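Local coordinates for putative acetoin utilization protein, acetoin dehydrogenase (Thermus thermophilus, PDB 5AWE), which is of unknown function but joins a pair of CBS domains to an ACT domain, and so probably senses a small regulatory ligand, at the interface of chains A and B. Numbering follows the deposited sequence. Chains: chain A/B, Putative acetoin utilization protein, acetoin dehydrogenase.

The interface of chains A and B. Residues chain A 53-57, 68, 72; chain B 63-68.
Water 1 is the best-held polar atom of this patch, gripped by three backbone groups, two from one chain and one from the other. On chain A it meets the carbonyl O of A:Lys53, the last residue of helix 49-53, at 2.6 Å, and the carbonyl O of A:Ala55 just beyond it. On chain B the amide N of B:Val65, at the first turn of helix 65-74, reaches the water at 3.0 Å (156° at H). No direct polar bond joins the chains here, so the water links the N-H that starts one subunit's helix to the carbonyl that ends helix 49-53 of the other and to one in the loop after it.

The same helix start is capped within chain B. B:Ser64 turns its hydroxyl OG into the crowded position between backbone N and carbonyl carbon (chi1 63°), where it donates to the carboxylate OE1 of B:Glu67 at 3.1 Å, on the anti lone pair. A weak bond from the B:Glu67 amide to OG makes the arrangement N-cap-like.

Apolar groups flank this bridge. B:Val65 sets CG1 anti to its backbone N (chi1 -178°), and its other branch, CG2, meets CD2 of A:Leu72 at 3.7 Å where the two side chains cross obliquely. The selenomethionine A:Met68, bent at chi2 and chi3, lies along the backbone of B:Leu63 and B:Ser64, its methyl CE 4.0 Å from the B:Leu63 carbonyl O. From the opposite side the poorly ordered A:Met56 folds back at chi3 over B:Ser64. At the margin, CZ3 of the six-membered ring of B:Trp66 lies 3.8 Å from the A:Lys53 carbonyl O.

Repeated with the chains exchanged about the two-fold axis, this water-bridged patch of side chains packed largely on backbone fastens the start of each subunit's helix 65-74 against its partner and may help hold two subunits together within the deposited four-copy assembly, though the structure alone does not show whether the cell uses this pairing.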
loop_
_atom_site.group_PDB
_atom_site.type_symbol
_atom_site.label_atom_id
_atom_site.label_comp_id
_atom_site.label_asym_id
_atom_site.label_seq_id
_atom_site.Cartn_x
_atom_site.Cartn_y
_atom_site.Cartn_z
ATOM N N LYS A 53 11.862 2.692 4.470
ATOM C CA LYS A 53 10.955 1.655 3.986
ATOM C C LYS A 53 10.213 0.937 5.114
ATOM O O LYS A 53 9.021 0.660 4.993
ATOM C CB LYS A 53 11.732 0.621 3.166
ATOM C CG LYS A 53 11.889 0.941 1.687
ATOM C CD LYS A 53 12.318 2.371 1.433
ATOM C CE LYS A 53 12.535 2.600 -0.054
ATOM N NZ LYS A 53 13.233 1.438 -0.673
ATOM N N ASP A 54 10.917 0.631 6.202
ATOM C CA ASP A 54 10.326 -0.129 7.304
ATOM C C ASP A 54 9.574 0.761 8.287
ATOM O O ASP A 54 9.105 0.290 9.326
ATOM C CB ASP A 54 11.406 -0.914 8.065
ATOM C CG ASP A 54 11.963 -2.088 7.264
ATOM O OD1 ASP A 54 11.529 -2.299 6.109
ATOM O OD2 ASP A 54 12.845 -2.800 7.794
ATOM N N ALA A 55 9.466 2.045 7.958
ATOM C CA ALA A 55 8.778 3.000 8.818
ATOM C C ALA A 55 7.388 2.491 9.176
ATOM O O ALA A 55 6.632 2.074 8.301
ATOM C CB ALA A 55 8.668 4.347 8.115
HETATM N N MSE A 56 7.057 2.515 10.463
HETATM C CA MSE A 56 5.694 2.223 10.897
HETATM C C MSE A 56 5.125 3.340 11.757
HETATM O O MSE A 56 5.569 3.556 12.888
HETATM C CB MSE A 56 5.640 0.900 11.662
HETATM C CG MSE A 56 6.640 0.760 12.791
HETATM SE SE MSE A 56 6.776 -0.966 13.316
HETATM C CE MSE A 56 7.272 -1.751 11.775
ATOM N N PRO A 57 4.120 4.063 11.227
ATOM C CA PRO A 57 3.444 5.182 11.902
ATOM C C PRO A 57 2.954 4.847 13.310
ATOM O O PRO A 57 2.761 5.800 14.099
ATOM C CB PRO A 57 2.284 5.521 10.966
ATOM C CG PRO A 57 2.724 5.016 9.628
ATOM C CD PRO A 57 3.516 3.776 9.914
HETATM N N MSE A 68 -3.160 4.081 6.841
HETATM C CA MSE A 68 -1.733 3.800 6.724
HETATM C C MSE A 68 -1.076 4.707 5.681
HETATM O O MSE A 68 -0.077 5.368 5.956
HETATM C CB MSE A 68 -1.531 2.326 6.345
HETATM C CG MSE A 68 -0.248 2.030 5.579
HETATM SE SE MSE A 68 0.987 1.206 6.588
HETATM C CE MSE A 68 1.121 2.341 7.945
ATOM N N LEU A 72 1.891 7.481 6.241
ATOM C CA LEU A 72 3.222 7.497 5.639
ATOM C C LEU A 72 3.430 8.833 4.940
ATOM O O LEU A 72 4.502 9.427 5.009
ATOM C CB LEU A 72 3.371 6.377 4.613
ATOM C CG LEU A 72 2.720 5.029 4.915
ATOM C CD1 LEU A 72 2.070 4.509 3.637
ATOM C CD2 LEU A 72 3.737 4.034 5.435
ATOM N N LEU B 63 2.715 -1.534 12.413
ATOM C CA LEU B 63 2.917 -2.235 11.113
ATOM C C LEU B 63 3.657 -1.366 10.107
ATOM O O LEU B 63 3.469 -0.149 10.066
ATOM C CB LEU B 63 1.574 -2.638 10.497
ATOM C CG LEU B 63 0.611 -3.535 11.279
ATOM C CD1 LEU B 63 -0.586 -3.851 10.387
ATOM C CD2 LEU B 63 1.308 -4.820 11.726
ATOM N N SER B 64 4.483 -2.009 9.286
ATOM C CA SER B 64 5.058 -1.374 8.106
ATOM C C SER B 64 4.160 -1.638 6.903
ATOM O O SER B 64 3.120 -2.293 7.022
ATOM C CB SER B 64 6.445 -1.942 7.826
ATOM O OG SER B 64 6.368 -3.326 7.536
ATOM N N VAL B 65 4.577 -1.140 5.742
ATOM C CA VAL B 65 3.816 -1.327 4.517
ATOM C C VAL B 65 3.637 -2.801 4.141
ATOM O O VAL B 65 2.602 -3.167 3.583
ATOM C CB VAL B 65 4.477 -0.590 3.334
ATOM C CG1 VAL B 65 3.630 -0.751 2.079
ATOM C CG2 VAL B 65 4.639 0.876 3.667
ATOM N N TRP B 66 4.625 -3.646 4.441
ATOM C CA TRP B 66 4.505 -5.076 4.126
ATOM C C TRP B 66 3.864 -5.934 5.179
ATOM O O TRP B 66 3.242 -6.934 4.851
ATOM C CB TRP B 66 5.851 -5.698 3.800
ATOM C CG TRP B 66 6.357 -5.220 2.537
ATOM C CD1 TRP B 66 5.967 -5.605 1.286
ATOM C CD2 TRP B 66 7.277 -4.161 2.369
ATOM N NE1 TRP B 66 6.587 -4.830 0.341
ATOM C CE2 TRP B 66 7.399 -3.932 0.983
ATOM C CE3 TRP B 66 8.012 -3.372 3.262
ATOM C CZ2 TRP B 66 8.221 -2.952 0.469
ATOM C CZ3 TRP B 66 8.826 -2.401 2.758
ATOM C CH2 TRP B 66 8.927 -2.193 1.368
ATOM N N GLU B 67 4.036 -5.582 6.444
ATOM C CA GLU B 67 3.339 -6.321 7.477
ATOM C C GLU B 67 1.861 -6.160 7.138
ATOM O O GLU B 67 1.110 -7.135 7.089
ATOM C CB GLU B 67 3.657 -5.745 8.860
ATOM C CG GLU B 67 4.323 -6.747 9.797
ATOM C CD GLU B 67 5.630 -6.237 10.397
ATOM O OE1 GLU B 67 6.401 -5.562 9.680
ATOM O OE2 GLU B 67 5.889 -6.518 11.589
HETATM N N MSE B 68 1.471 -4.922 6.859
HETATM C CA MSE B 68 0.110 -4.608 6.435
HETATM C C MSE B 68 -0.261 -5.372 5.162
HETATM O O MSE B 68 -1.287 -6.047 5.106
HETATM C CB MSE B 68 -0.015 -3.096 6.199
HETATM C CG MSE B 68 -1.079 -2.691 5.187
HETATM SE SE MSE B 68 -2.534 -1.976 5.959
HETATM C CE MSE B 68 -2.976 -3.264 7.096
HETATM O O HOH W 1 6.665 1.000 5.986
#